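Local coordinates for Alr1585 protein (Nostoc sp., PDB 5C2I), which is a heme-containing DyP-type peroxidase that probably uses hydrogen peroxide to oxidise dyes and other bulky substrates, at residues A[63-68]-A[92-97]; A[102-107]-A[111-116]; A[223-226]-A[230-233]; A[275-280]-A[285-290]. The protein carries 1 engineered substitution. All coordinates share one frame; numbering follows the deposited sequence.

Contact 1 of 4, residues A[63-68]-A[92-97]; sequences QSFAQT and VFANFF
Phe65, on helix 55-68, drives its ring against Ala94 and Phe96 of strand 93-98, a helix-on-sheet contact within the alpha+beta barrel domain named for DyP peroxidases. CZ rests against Ala94 CB at 3.9 Å, the methyl lying obliquely to the ring, while CE2 lies 4.1 Å from Phe96 CB. The Asn95 carbonyl oxygen and Phe96 CB both lie beside the ring edge, near its plane, with CE2 to Asn95 O at 4.0 Å. These are van der Waals contacts, and the joint is purely one of packing. The reach of Phe65 follows from its first torsion: with CG anti to the backbone N (chi1 -172°), the phenyl group projects across to the strand. The Phe65 and Phe96 side chains cross obliquely. Strand alternation sorts the partners. Ala94 and Phe96 send their CB atoms to the helix, whereas Asn95 points away from it and gives its ND2 to Gly32 O and to Gln31 OE1.

Farther out, Trp61, a turn earlier on the helix, and Tyr69, just past its end, bring their rings against that of Phe65, and Val152 of the adjoining strand 150-156 touches it as well. Leu464 of helix 461-465 packs on both Ala66 and Phe96, so the C-terminal helix spans the two elements. The turn carrying Phe65 is itself braced: Ser64 O accepts from Thr68 N at 2.9 Å and, from the opposite face of its carbonyl plane, from Thr68 OG1 at 3.0 Å.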
loop_
_atom_site.group_PDB
_atom_site.type_symbol
_atom_site.label_atom_id
_atom_site.label_comp_id
_atom_site.label_asym_id
_atom_site.label_seq_id
_atom_site.Cartn_x
_atom_site.Cartn_y
_atom_site.Cartn_z
ATOM N N GLN A 63 -5.471 -27.156 -32.659
ATOM C CA GLN A 63 -6.601 -27.917 -32.147
ATOM C C GLN A 63 -6.490 -28.098 -30.627
ATOM O O GLN A 63 -7.476 -27.889 -29.894
ATOM C CB GLN A 63 -6.691 -29.250 -32.873
ATOM C CG GLN A 63 -7.811 -30.152 -32.388
ATOM C CD GLN A 63 -7.789 -31.550 -33.022
ATOM O OE1 GLN A 63 -6.745 -32.252 -33.048
ATOM N NE2 GLN A 63 -8.911 -31.977 -33.501
ATOM N N SER A 64 -5.310 -28.504 -30.156
ATOM C CA SER A 64 -5.125 -28.769 -28.716
ATOM C C SER A 64 -5.261 -27.469 -27.946
ATOM O O SER A 64 -5.854 -27.452 -26.878
ATOM C CB SER A 64 -3.782 -29.433 -28.385
ATOM O OG SER A 64 -2.739 -28.438 -28.528
ATOM N N PHE A 65 -4.732 -26.378 -28.500
ATOM C CA PHE A 65 -4.870 -25.071 -27.852
ATOM C C PHE A 65 -6.314 -24.603 -27.763
ATOM O O PHE A 65 -6.749 -24.103 -26.719
ATOM C CB PHE A 65 -4.034 -24.015 -28.578
ATOM C CG PHE A 65 -3.979 -22.707 -27.852
ATOM C CD1 PHE A 65 -3.159 -22.557 -26.743
ATOM C CD2 PHE A 65 -4.705 -21.644 -28.275
ATOM C CE1 PHE A 65 -3.110 -21.344 -26.042
ATOM C CE2 PHE A 65 -4.624 -20.415 -27.616
ATOM C CZ PHE A 65 -3.847 -20.281 -26.466
ATOM N N ALA A 66 -7.078 -24.821 -28.816
ATOM C CA ALA A 66 -8.489 -24.523 -28.797
ATOM C C ALA A 66 -9.273 -25.402 -27.831
ATOM O O ALA A 66 -10.173 -24.904 -27.163
ATOM C CB ALA A 66 -9.059 -24.652 -30.202
ATOM N N GLN A 67 -8.900 -26.681 -27.720
ATOM C CA GLN A 67 -9.602 -27.567 -26.789
ATOM C C GLN A 67 -9.294 -27.201 -25.352
ATOM O O GLN A 67 -10.157 -27.293 -24.490
ATOM C CB GLN A 67 -9.226 -29.032 -27.030
ATOM C CG GLN A 67 -9.807 -29.587 -28.313
ATOM C CD GLN A 67 -9.158 -30.891 -28.752
ATOM O OE1 GLN A 67 -8.046 -31.249 -28.324
ATOM N NE2 GLN A 67 -9.848 -31.607 -29.640
ATOM N N THR A 68 -8.044 -26.831 -25.069
ATOM C CA THR A 68 -7.577 -26.685 -23.691
ATOM C C THR A 68 -7.718 -25.279 -23.134
ATOM O O THR A 68 -8.047 -25.104 -21.952
ATOM C CB THR A 68 -6.113 -27.130 -23.576
ATOM O OG1 THR A 68 -6.019 -28.476 -24.056
ATOM C CG2 THR A 68 -5.650 -27.144 -22.134
ATOM N N VAL A 92 -6.867 -19.073 -16.820
ATOM C CA VAL A 92 -6.351 -18.013 -17.669
ATOM C C VAL A 92 -7.316 -17.750 -18.790
ATOM O O VAL A 92 -8.069 -18.634 -19.223
ATOM C CB VAL A 92 -4.952 -18.310 -18.321
ATOM C CG1 VAL A 92 -3.870 -18.313 -17.274
ATOM C CG2 VAL A 92 -4.932 -19.587 -19.104
ATOM N N PHE A 93 -7.275 -16.536 -19.289
ATOM C CA PHE A 93 -8.031 -16.153 -20.462
ATOM C C PHE A 93 -7.167 -16.364 -21.698
ATOM O O PHE A 93 -5.972 -16.034 -21.684
ATOM C CB PHE A 93 -8.433 -14.665 -20.380
ATOM C CG PHE A 93 -9.245 -14.217 -21.553
ATOM C CD1 PHE A 93 -8.608 -13.811 -22.736
ATOM C CD2 PHE A 93 -10.618 -14.396 -21.556
ATOM C CE1 PHE A 93 -9.346 -13.584 -23.879
ATOM C CE2 PHE A 93 -11.371 -14.079 -22.681
ATOM C CZ PHE A 93 -10.729 -13.664 -23.830
ATOM N N ALA A 94 -7.738 -16.881 -22.784
ATOM C CA ALA A 94 -6.948 -17.019 -24.030
ATOM C C ALA A 94 -7.757 -16.735 -25.300
ATOM O O ALA A 94 -8.909 -17.206 -25.438
ATOM C CB ALA A 94 -6.313 -18.402 -24.103
ATOM N N ASN A 95 -7.107 -16.061 -26.247
ATOM C CA ASN A 95 -7.598 -15.873 -27.600
ATOM C C ASN A 95 -6.569 -16.472 -28.567
ATOM O O ASN A 95 -5.365 -16.575 -28.260
ATOM C CB ASN A 95 -7.687 -14.397 -27.997
ATOM C CG ASN A 95 -8.889 -13.648 -27.487
ATOM O OD1 ASN A 95 -8.752 -12.514 -27.012
ATOM N ND2 ASN A 95 -10.092 -14.212 -27.654
ATOM N N PHE A 96 -7.032 -16.795 -29.759
ATOM C CA PHE A 96 -6.148 -17.177 -30.862
ATOM C C PHE A 96 -6.619 -16.486 -32.142
ATOM O O PHE A 96 -7.809 -16.577 -32.503
ATOM C CB PHE A 96 -6.155 -18.688 -31.046
ATOM C CG PHE A 96 -5.230 -19.183 -32.133
ATOM C CD1 PHE A 96 -3.887 -19.325 -31.890
ATOM C CD2 PHE A 96 -5.710 -19.476 -33.402
ATOM C CE1 PHE A 96 -3.019 -19.713 -32.902
ATOM C CE2 PHE A 96 -4.863 -19.914 -34.405
ATOM C CZ PHE A 96 -3.515 -20.040 -34.145
ATOM N N PHE A 97 -5.693 -15.827 -32.826
ATOM C CA PHE A 97 -5.994 -15.097 -34.070
ATOM C C PHE A 97 -5.128 -15.566 -35.231
ATOM O O PHE A 97 -3.949 -15.904 -35.031
ATOM C CB PHE A 97 -5.774 -13.605 -33.870
ATOM C CG PHE A 97 -6.404 -13.016 -32.621
ATOM C CD1 PHE A 97 -7.702 -12.601 -32.608
ATOM C CD2 PHE A 97 -5.650 -12.852 -31.454
ATOM C CE1 PHE A 97 -8.259 -12.064 -31.448
ATOM C CE2 PHE A 97 -6.175 -12.280 -30.328
ATOM C CZ PHE A 97 -7.495 -11.888 -30.308
#

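Contact 2 of 4, residues A[102-107]-A[111-116]; sequences GYEYLE and FQIPGD
Pro114 sets its CD-CG edge over one face of the Tyr103 ring, where helix 100-105 is faced by the loop that leads to helix 117-121. This is a CH-pi contact: Pro114 CD stands 3.7 Å from the centroid of the Tyr103 ring and only 16° from its normal. It is displaced a little toward the hydroxyl end, and its closest ring atom is Tyr103 CZ at 3.5 Å. Pro114 CG follows farther along, 3.7 Å from Tyr103 OH, so the proline lies over the outer half of the ring.

Ile113 fills in nearer the helix backbone. Its CG1 leaves beside the backbone N, anti to the carbonyl carbon (chi1 -65°), and the branch then runs straight (chi2 178°). That extended arm lays CG1 3.8 Å from Tyr103 CB and carries CD1 on to within 4.1 Å of Glu104 CG. Glu104 crosses it at about a right angle, offering only its methylene; the carboxylate, at the end of an extended chain, forms a salt bridge through OE1 with Arg100 NH1. The helix closes in a Schellman motif at Glu107. On the loop side, Asp116 is the N-cap of the next helix, its OD1 accepting from Phe119 N, and the Phe119 side chain packs on Tyr103, Ile113 and Pro114 alike.

Chemically the contact is apolar, with one CH-pi interaction added. The neighbouring amide nitrogen probably makes the CD hydrogens of Pro114 slightly positive and so suited to the pi cloud of the phenol, and the fit presumably depends on shape.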
loop_
_atom_site.group_PDB
_atom_site.type_symbol
_atom_site.label_atom_id
_atom_site.label_comp_id
_atom_site.label_asym_id
_atom_site.label_seq_id
_atom_site.Cartn_x
_atom_site.Cartn_y
_atom_site.Cartn_z
ATOM N N GLY A 102 -1.472 -16.662 -42.381
ATOM C CA GLY A 102 -1.679 -17.845 -41.552
ATOM C C GLY A 102 -2.665 -18.821 -42.159
ATOM O O GLY A 102 -2.461 -20.017 -42.124
ATOM N N TYR A 103 -3.757 -18.302 -42.689
ATOM C CA TYR A 103 -4.720 -19.125 -43.424
ATOM C C TYR A 103 -4.077 -19.803 -44.613
ATOM O O TYR A 103 -4.318 -20.987 -44.863
ATOM C CB TYR A 103 -5.923 -18.287 -43.883
ATOM C CG TYR A 103 -7.053 -18.187 -42.844
ATOM C CD1 TYR A 103 -8.068 -19.154 -42.792
ATOM C CD2 TYR A 103 -7.120 -17.116 -41.953
ATOM C CE1 TYR A 103 -9.120 -19.039 -41.870
ATOM C CE2 TYR A 103 -8.139 -17.016 -41.008
ATOM C CZ TYR A 103 -9.136 -17.988 -40.979
ATOM O OH TYR A 103 -10.129 -17.884 -40.029
ATOM N N GLU A 104 -3.221 -19.082 -45.321
ATOM C CA GLU A 104 -2.525 -19.674 -46.471
ATOM C C GLU A 104 -1.592 -20.791 -46.028
ATOM O O GLU A 104 -1.547 -21.835 -46.672
ATOM C CB GLU A 104 -1.792 -18.613 -47.272
ATOM C CG GLU A 104 -2.726 -17.682 -48.008
ATOM C CD GLU A 104 -1.916 -16.663 -48.814
ATOM O OE1 GLU A 104 -1.106 -15.906 -48.263
ATOM O OE2 GLU A 104 -2.038 -16.632 -50.022
ATOM N N TYR A 105 -0.838 -20.547 -44.951
ATOM C CA TYR A 105 0.045 -21.569 -44.379
ATOM C C TYR A 105 -0.749 -22.853 -44.060
ATOM O O TYR A 105 -0.279 -23.951 -44.338
ATOM C CB TYR A 105 0.740 -21.061 -43.098
ATOM C CG TYR A 105 1.526 -22.170 -42.468
ATOM C CD1 TYR A 105 0.916 -23.050 -41.590
ATOM C CD2 TYR A 105 2.851 -22.376 -42.794
ATOM C CE1 TYR A 105 1.628 -24.120 -41.055
ATOM C CE2 TYR A 105 3.577 -23.421 -42.256
ATOM C CZ TYR A 105 2.958 -24.294 -41.384
ATOM O OH TYR A 105 3.681 -25.368 -40.854
ATOM N N LEU A 106 -1.948 -22.679 -43.534
ATOM C CA LEU A 106 -2.825 -23.766 -43.174
ATOM C C LEU A 106 -3.541 -24.428 -44.353
ATOM O O LEU A 106 -4.334 -25.330 -44.161
ATOM C CB LEU A 106 -3.841 -23.282 -42.117
ATOM C CG LEU A 106 -3.205 -22.921 -40.780
ATOM C CD1 LEU A 106 -4.248 -22.231 -39.898
ATOM C CD2 LEU A 106 -2.594 -24.124 -40.083
ATOM N N GLU A 107 -3.212 -24.024 -45.581
ATOM C CA GLU A 107 -3.760 -24.642 -46.800
ATOM C C GLU A 107 -5.287 -24.590 -46.837
ATOM O O GLU A 107 -5.964 -25.502 -47.335
ATOM C CB GLU A 107 -3.234 -26.068 -47.000
ATOM C CG GLU A 107 -1.723 -26.138 -46.979
ATOM C CD GLU A 107 -1.149 -27.542 -47.084
ATOM O OE1 GLU A 107 -1.864 -28.533 -46.839
ATOM O OE2 GLU A 107 0.028 -27.622 -47.425
ATOM N N PHE A 111 -11.087 -18.899 -51.452
ATOM C CA PHE A 111 -12.479 -18.608 -51.327
ATOM C C PHE A 111 -13.014 -18.793 -49.904
ATOM O O PHE A 111 -14.063 -18.231 -49.575
ATOM C CB PHE A 111 -13.292 -19.447 -52.337
ATOM C CG PHE A 111 -14.704 -18.966 -52.503
ATOM C CD1 PHE A 111 -14.983 -17.816 -53.270
ATOM C CD2 PHE A 111 -15.768 -19.629 -51.878
ATOM C CE1 PHE A 111 -16.294 -17.347 -53.399
ATOM C CE2 PHE A 111 -17.081 -19.158 -52.008
ATOM C CZ PHE A 111 -17.341 -18.022 -52.772
ATOM N N GLN A 112 -12.343 -19.612 -49.082
ATOM C CA GLN A 112 -12.727 -19.878 -47.679
ATOM C C GLN A 112 -12.002 -18.995 -46.655
ATOM O O GLN A 112 -12.202 -19.116 -45.445
ATOM C CB GLN A 112 -12.461 -21.353 -47.317
ATOM C CG GLN A 112 -13.315 -22.256 -48.167
ATOM C CD GLN A 112 -14.820 -22.050 -48.003
ATOM O OE1 GLN A 112 -15.511 -21.921 -48.979
ATOM N NE2 GLN A 112 -15.321 -22.019 -46.769
ATOM N N ILE A 113 -11.106 -18.162 -47.137
ATOM C CA ILE A 113 -10.392 -17.251 -46.247
ATOM C C ILE A 113 -11.345 -16.085 -45.977
ATOM O O ILE A 113 -12.014 -15.624 -46.876
ATOM C CB ILE A 113 -9.057 -16.815 -46.887
ATOM C CG1 ILE A 113 -8.141 -18.066 -47.009
ATOM C CG2 ILE A 113 -8.379 -15.673 -46.119
ATOM C CD1 ILE A 113 -6.806 -17.815 -47.664
ATOM N N PRO A 114 -11.407 -15.607 -44.728
ATOM C CA PRO A 114 -12.230 -14.434 -44.456
ATOM C C PRO A 114 -12.073 -13.338 -45.503
ATOM O O PRO A 114 -10.941 -13.037 -45.935
ATOM C CB PRO A 114 -11.781 -14.003 -43.035
ATOM C CG PRO A 114 -11.384 -15.318 -42.394
ATOM C CD PRO A 114 -10.710 -16.080 -43.512
ATOM N N GLY A 115 -13.204 -12.747 -45.887
ATOM C CA GLY A 115 -13.270 -11.884 -47.041
ATOM C C GLY A 115 -12.859 -10.433 -46.906
ATOM O O GLY A 115 -12.705 -9.759 -47.924
ATOM N N ASP A 116 -12.650 -9.937 -45.697
ATOM C CA ASP A 116 -12.348 -8.499 -45.500
ATOM C C ASP A 116 -11.129 -8.085 -46.292
ATOM O O ASP A 116 -10.079 -8.745 -46.224
ATOM C CB ASP A 116 -12.169 -8.225 -44.003
ATOM C CG ASP A 116 -11.823 -6.786 -43.700
ATOM O OD1 ASP A 116 -10.629 -6.450 -43.705
ATOM O OD2 ASP A 116 -12.763 -6.001 -43.486
#

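Contact 3 of 4, residues A[223-226]-A[230-233]; sequences CDFD and PKAP
The phenyl ring of Phe225 overlaps the pyrrolidine of Pro230, whose CD-CG edge lies over one of its faces. Pro230 CD stands 3.5 Å from the ring centroid and 15° off the normal, a CH-pi contact. The proline is shifted toward one rim: CD comes to 3.4 Å from Phe225 CD1, and CG to the same 3.4 Å from Phe225 CE1, so two consecutive methylenes lie along one side of the ring. The two side chains cross at about a right angle.

Lys231 adds its ammonium group by bending back at chi3 and chi4. NZ ends 3.9 Å from Phe225 CD2, oblique to the ring, in ordinary contact distance. Its principal partner is Asp229, whose OD1 forms a salt bridge with NZ and probably holds the amine by the CD2-CE2 side, across from the bond the proline covers.

The backbone beneath Phe225 is unusual. Cys223, Asp224 and Phe225 all take positive phi near 60°, a left-handed turn closed by a 3.3 Å bond from Asp226 N to Cys223 O. Directly at that turn, Cys223 SG makes a disulfide with Cys223 of a second subunit, so the Phe225-Pro230 packing lies close to a covalent link between chains. In the other direction, the side chain of Pro230 is about 8 Å from the bound heme.

Both segments belong to the loop joining helix 212-221 to strand 239-240. Phe225 folds back on that helix, touching Val215, Glu218 and Arg219, and Lys231 also rests on Val215, while the backbones of Pro230 and Ala232 bond to Leu209.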
loop_
_atom_site.group_PDB
_atom_site.type_symbol
_atom_site.label_atom_id
_atom_site.label_comp_id
_atom_site.label_asym_id
_atom_site.label_seq_id
_atom_site.Cartn_x
_atom_site.Cartn_y
_atom_site.Cartn_z
ATOM N N CYS A 223 -27.274 8.613 -17.261
ATOM C CA CYS A 223 -28.501 9.374 -17.363
ATOM C C CYS A 223 -29.475 8.732 -18.357
ATOM O O CYS A 223 -30.127 9.438 -19.130
ATOM C CB CYS A 223 -28.215 10.815 -17.795
ATOM S SG CYS A 223 -26.852 11.608 -16.862
ATOM N N ASP A 224 -29.571 7.405 -18.308
ATOM C CA ASP A 224 -30.436 6.657 -19.217
ATOM C C ASP A 224 -30.092 6.869 -20.722
ATOM O O ASP A 224 -30.981 6.765 -21.579
ATOM C CB ASP A 224 -31.876 7.042 -18.974
ATOM C CG ASP A 224 -32.885 5.981 -19.467
ATOM O OD1 ASP A 224 -32.590 4.772 -19.535
ATOM O OD2 ASP A 224 -34.014 6.412 -19.796
ATOM N N PHE A 225 -28.848 7.170 -21.009
ATOM C CA PHE A 225 -28.343 7.398 -22.416
ATOM C C PHE A 225 -29.068 8.551 -23.094
ATOM O O PHE A 225 -29.280 8.509 -24.290
ATOM C CB PHE A 225 -28.546 6.129 -23.294
ATOM C CG PHE A 225 -27.828 4.901 -22.809
ATOM C CD1 PHE A 225 -26.591 4.962 -22.169
ATOM C CD2 PHE A 225 -28.377 3.636 -23.068
ATOM C CE1 PHE A 225 -25.969 3.790 -21.745
ATOM C CE2 PHE A 225 -27.754 2.474 -22.641
ATOM C CZ PHE A 225 -26.527 2.550 -21.998
ATOM N N ASP A 226 -29.507 9.554 -22.344
ATOM C CA ASP A 226 -30.346 10.593 -22.957
ATOM C C ASP A 226 -29.616 11.523 -23.943
ATOM O O ASP A 226 -30.284 12.221 -24.700
ATOM C CB ASP A 226 -31.202 11.340 -21.941
ATOM C CG ASP A 226 -30.444 12.186 -20.961
ATOM O OD1 ASP A 226 -29.276 12.491 -21.114
ATOM O OD2 ASP A 226 -31.128 12.592 -19.987
ATOM N N PRO A 230 -24.715 4.294 -26.528
ATOM C CA PRO A 230 -23.508 3.542 -26.808
ATOM C C PRO A 230 -23.712 2.097 -27.313
ATOM O O PRO A 230 -22.764 1.440 -27.708
ATOM C CB PRO A 230 -22.849 3.459 -25.439
ATOM C CG PRO A 230 -24.012 3.300 -24.529
ATOM C CD PRO A 230 -25.055 4.264 -25.085
ATOM N N LYS A 231 -24.936 1.615 -27.322
ATOM C CA LYS A 231 -25.205 0.304 -27.856
ATOM C C LYS A 231 -24.862 0.225 -29.330
ATOM O O LYS A 231 -24.895 1.219 -30.051
ATOM C CB LYS A 231 -26.690 -0.056 -27.688
ATOM C CG LYS A 231 -27.072 -0.246 -26.229
ATOM C CD LYS A 231 -28.496 -0.748 -26.010
ATOM C CE LYS A 231 -29.710 0.083 -26.274
ATOM N NZ LYS A 231 -29.518 1.522 -26.139
ATOM N N ALA A 232 -24.509 -0.961 -29.775
ATOM C CA ALA A 232 -24.221 -1.208 -31.194
ATOM C C ALA A 232 -24.765 -2.577 -31.596
ATOM O O ALA A 232 -24.866 -3.481 -30.750
ATOM C CB ALA A 232 -22.732 -1.158 -31.449
ATOM N N PRO A 233 -25.146 -2.735 -32.885
ATOM C CA PRO A 233 -25.661 -4.033 -33.330
ATOM C C PRO A 233 -24.526 -5.021 -33.441
ATOM O O PRO A 233 -23.378 -4.634 -33.692
ATOM C CB PRO A 233 -26.255 -3.717 -34.697
ATOM C CG PRO A 233 -25.489 -2.553 -35.185
ATOM C CD PRO A 233 -25.102 -1.753 -33.965
#

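Contact 4 of 4, residues A[275-280]-A[285-290]; sequences QKLNIQ and GALIVG
A short helix-to-helix connection beside the heme pocket is closed by Leu287, which meets Ile279 and Leu277 as helix 263-277 gives way to helix 281-289. Ile279 and Leu287 reach toward each other tip to tip, their CD1 methyls 3.8 Å apart. Leu277 CD1 makes a looser approach to the same methyl, at 4.4 Å from Leu287 CD1. One leucine branch is thus shared by two aliphatic groups from either side of Asn278. Ile279 reaches it in a less usual conformation, CG1 lying between the backbone N and the carbonyl carbon (chi1 62°), with CD1 then carried straight outward.

The turn is built from standard ends. Asn278, with positive phi, is the C-prime residue of a Schellman motif that finishes the first helix, and Gln280 occupies the N-cap position of the second. Trp430 of strand 428-431 touches Leu277 and Leu287 alike and so covers the leucine pair, and Ile288 packs back on Phe266, Gln270 and Leu273 of the preceding helix.

Two residues on from Leu287, Val289 touches the heme, whereas Leu287 itself lies about 13 Å from it; Gln280, at the other end, packs on Phe81 of a second subunit. The helix ends at Gly290, which turns to positive phi (106°) while its N still bonds Ala286 O at 2.7 Å.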
loop_
_atom_site.group_PDB
_atom_site.type_symbol
_atom_site.label_atom_id
_atom_site.label_comp_id
_atom_site.label_asym_id
_atom_site.label_seq_id
_atom_site.Cartn_x
_atom_site.Cartn_y
_atom_site.Cartn_z
ATOM N N GLN A 275 0.874 27.846 -22.917
ATOM C CA GLN A 275 1.511 29.167 -22.747
ATOM C C GLN A 275 1.126 30.079 -23.907
ATOM O O GLN A 275 0.857 31.256 -23.694
ATOM C CB GLN A 275 3.028 29.091 -22.725
ATOM C CG GLN A 275 3.652 28.283 -21.614
ATOM C CD GLN A 275 5.176 28.269 -21.694
ATOM O OE1 GLN A 275 5.810 29.264 -22.127
ATOM N NE2 GLN A 275 5.783 27.146 -21.254
ATOM N N LYS A 276 1.125 29.550 -25.118
ATOM C CA LYS A 276 0.779 30.349 -26.311
ATOM C C LYS A 276 -0.656 30.875 -26.248
ATOM O O LYS A 276 -0.919 32.074 -26.515
ATOM C CB LYS A 276 1.057 29.542 -27.594
ATOM C CG LYS A 276 2.542 29.513 -27.897
ATOM C CD LYS A 276 3.137 30.923 -28.124
ATOM C CE LYS A 276 2.705 31.545 -29.437
ATOM N NZ LYS A 276 3.446 32.791 -29.821
ATOM N N LEU A 277 -1.582 30.008 -25.829
ATOM C CA LEU A 277 -2.965 30.405 -25.677
ATOM C C LEU A 277 -3.271 31.128 -24.371
ATOM O O LEU A 277 -4.403 31.585 -24.167
ATOM C CB LEU A 277 -3.879 29.179 -25.787
ATOM C CG LEU A 277 -3.794 28.411 -27.104
ATOM C CD1 LEU A 277 -4.569 27.121 -26.999
ATOM C CD2 LEU A 277 -4.297 29.277 -28.251
ATOM N N ASN A 278 -2.291 31.185 -23.468
ATOM C CA ASN A 278 -2.494 31.699 -22.144
ATOM C C ASN A 278 -3.679 31.033 -21.437
ATOM O O ASN A 278 -4.592 31.726 -20.958
ATOM C CB ASN A 278 -2.680 33.229 -22.206
ATOM C CG ASN A 278 -2.507 33.860 -20.873
ATOM O OD1 ASN A 278 -1.648 33.454 -20.097
ATOM N ND2 ASN A 278 -3.333 34.837 -20.572
ATOM N N ILE A 279 -3.649 29.689 -21.371
ATOM C CA ILE A 279 -4.620 28.899 -20.633
ATOM C C ILE A 279 -3.931 27.899 -19.683
ATOM O O ILE A 279 -2.715 27.697 -19.736
ATOM C CB ILE A 279 -5.544 28.110 -21.579
ATOM C CG1 ILE A 279 -4.734 27.109 -22.425
ATOM C CG2 ILE A 279 -6.327 29.068 -22.462
ATOM C CD1 ILE A 279 -5.549 26.293 -23.386
ATOM N N GLN A 280 -4.721 27.272 -18.811
ATOM C CA GLN A 280 -4.205 26.230 -17.942
ATOM C C GLN A 280 -3.719 25.035 -18.749
ATOM O O GLN A 280 -4.328 24.653 -19.747
ATOM C CB GLN A 280 -5.282 25.759 -16.962
ATOM C CG GLN A 280 -5.565 26.756 -15.853
ATOM C CD GLN A 280 -4.391 26.901 -14.903
ATOM O OE1 GLN A 280 -3.759 25.948 -14.482
ATOM N NE2 GLN A 280 -4.103 28.108 -14.572
ATOM N N GLY A 285 -4.429 20.189 -22.557
ATOM C CA GLY A 285 -4.593 18.738 -22.685
ATOM C C GLY A 285 -5.983 18.327 -23.144
ATOM O O GLY A 285 -6.117 17.527 -24.076
ATOM N N ALA A 286 -7.018 18.917 -22.532
ATOM C CA ALA A 286 -8.376 18.627 -22.892
ATOM C C ALA A 286 -8.737 19.060 -24.322
ATOM O O ALA A 286 -9.545 18.397 -24.993
ATOM C CB ALA A 286 -9.332 19.269 -21.909
ATOM N N LEU A 287 -8.116 20.111 -24.808
ATOM C CA LEU A 287 -8.322 20.530 -26.203
ATOM C C LEU A 287 -7.667 19.591 -27.220
ATOM O O LEU A 287 -8.103 19.479 -28.374
ATOM C CB LEU A 287 -7.792 21.960 -26.411
ATOM C CG LEU A 287 -8.474 23.052 -25.601
ATOM C CD1 LEU A 287 -7.839 24.413 -25.823
ATOM C CD2 LEU A 287 -9.975 23.123 -25.895
ATOM N N ILE A 288 -6.592 18.947 -26.820
ATOM C CA ILE A 288 -5.899 17.998 -27.690
ATOM C C ILE A 288 -6.764 16.719 -27.767
ATOM O O ILE A 288 -7.018 16.188 -28.843
ATOM C CB ILE A 288 -4.504 17.638 -27.116
ATOM C CG1 ILE A 288 -3.539 18.828 -27.146
ATOM C CG2 ILE A 288 -3.870 16.462 -27.883
ATOM C CD1 ILE A 288 -2.417 18.731 -26.135
ATOM N N VAL A 289 -7.170 16.212 -26.601
ATOM C CA VAL A 289 -7.789 14.904 -26.501
ATOM C C VAL A 289 -9.300 14.935 -26.668
ATOM O O VAL A 289 -9.859 14.002 -27.264
ATOM C CB VAL A 289 -7.430 14.250 -25.162
ATOM C CG1 VAL A 289 -8.229 12.986 -24.925
ATOM C CG2 VAL A 289 -5.928 13.948 -25.122
ATOM N N GLY A 290 -9.935 15.981 -26.149
ATOM C CA GLY A 290 -11.394 16.102 -26.117
ATOM C C GLY A 290 -11.919 15.867 -24.702
ATOM O O GLY A 290 -13.080 16.124 -24.413
#

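Overall arrangement
The four contacts follow one another along the chain without interleaving. Contacts 1 and 2 share the N-terminal DyP barrel domain: strand 93-98 of contact 1 runs on to helix 100-105 of contact 2, and their centres are 19 Å apart, with nearest atoms about 6 Å apart. Contact 4, in the C-terminal part of the peroxidase, lies across the centre of the chain from both, 45 Å from contact 1 and 47 Å from contact 2 between centres. Contact 3 is intermediate, 30 Å from contact 4 and 33 Å from contact 1. The first pair thus belongs to the N-terminal barrel region, whereas contacts 3 and 4 lie nearer the heme and the neighbouring subunit of the tetramer.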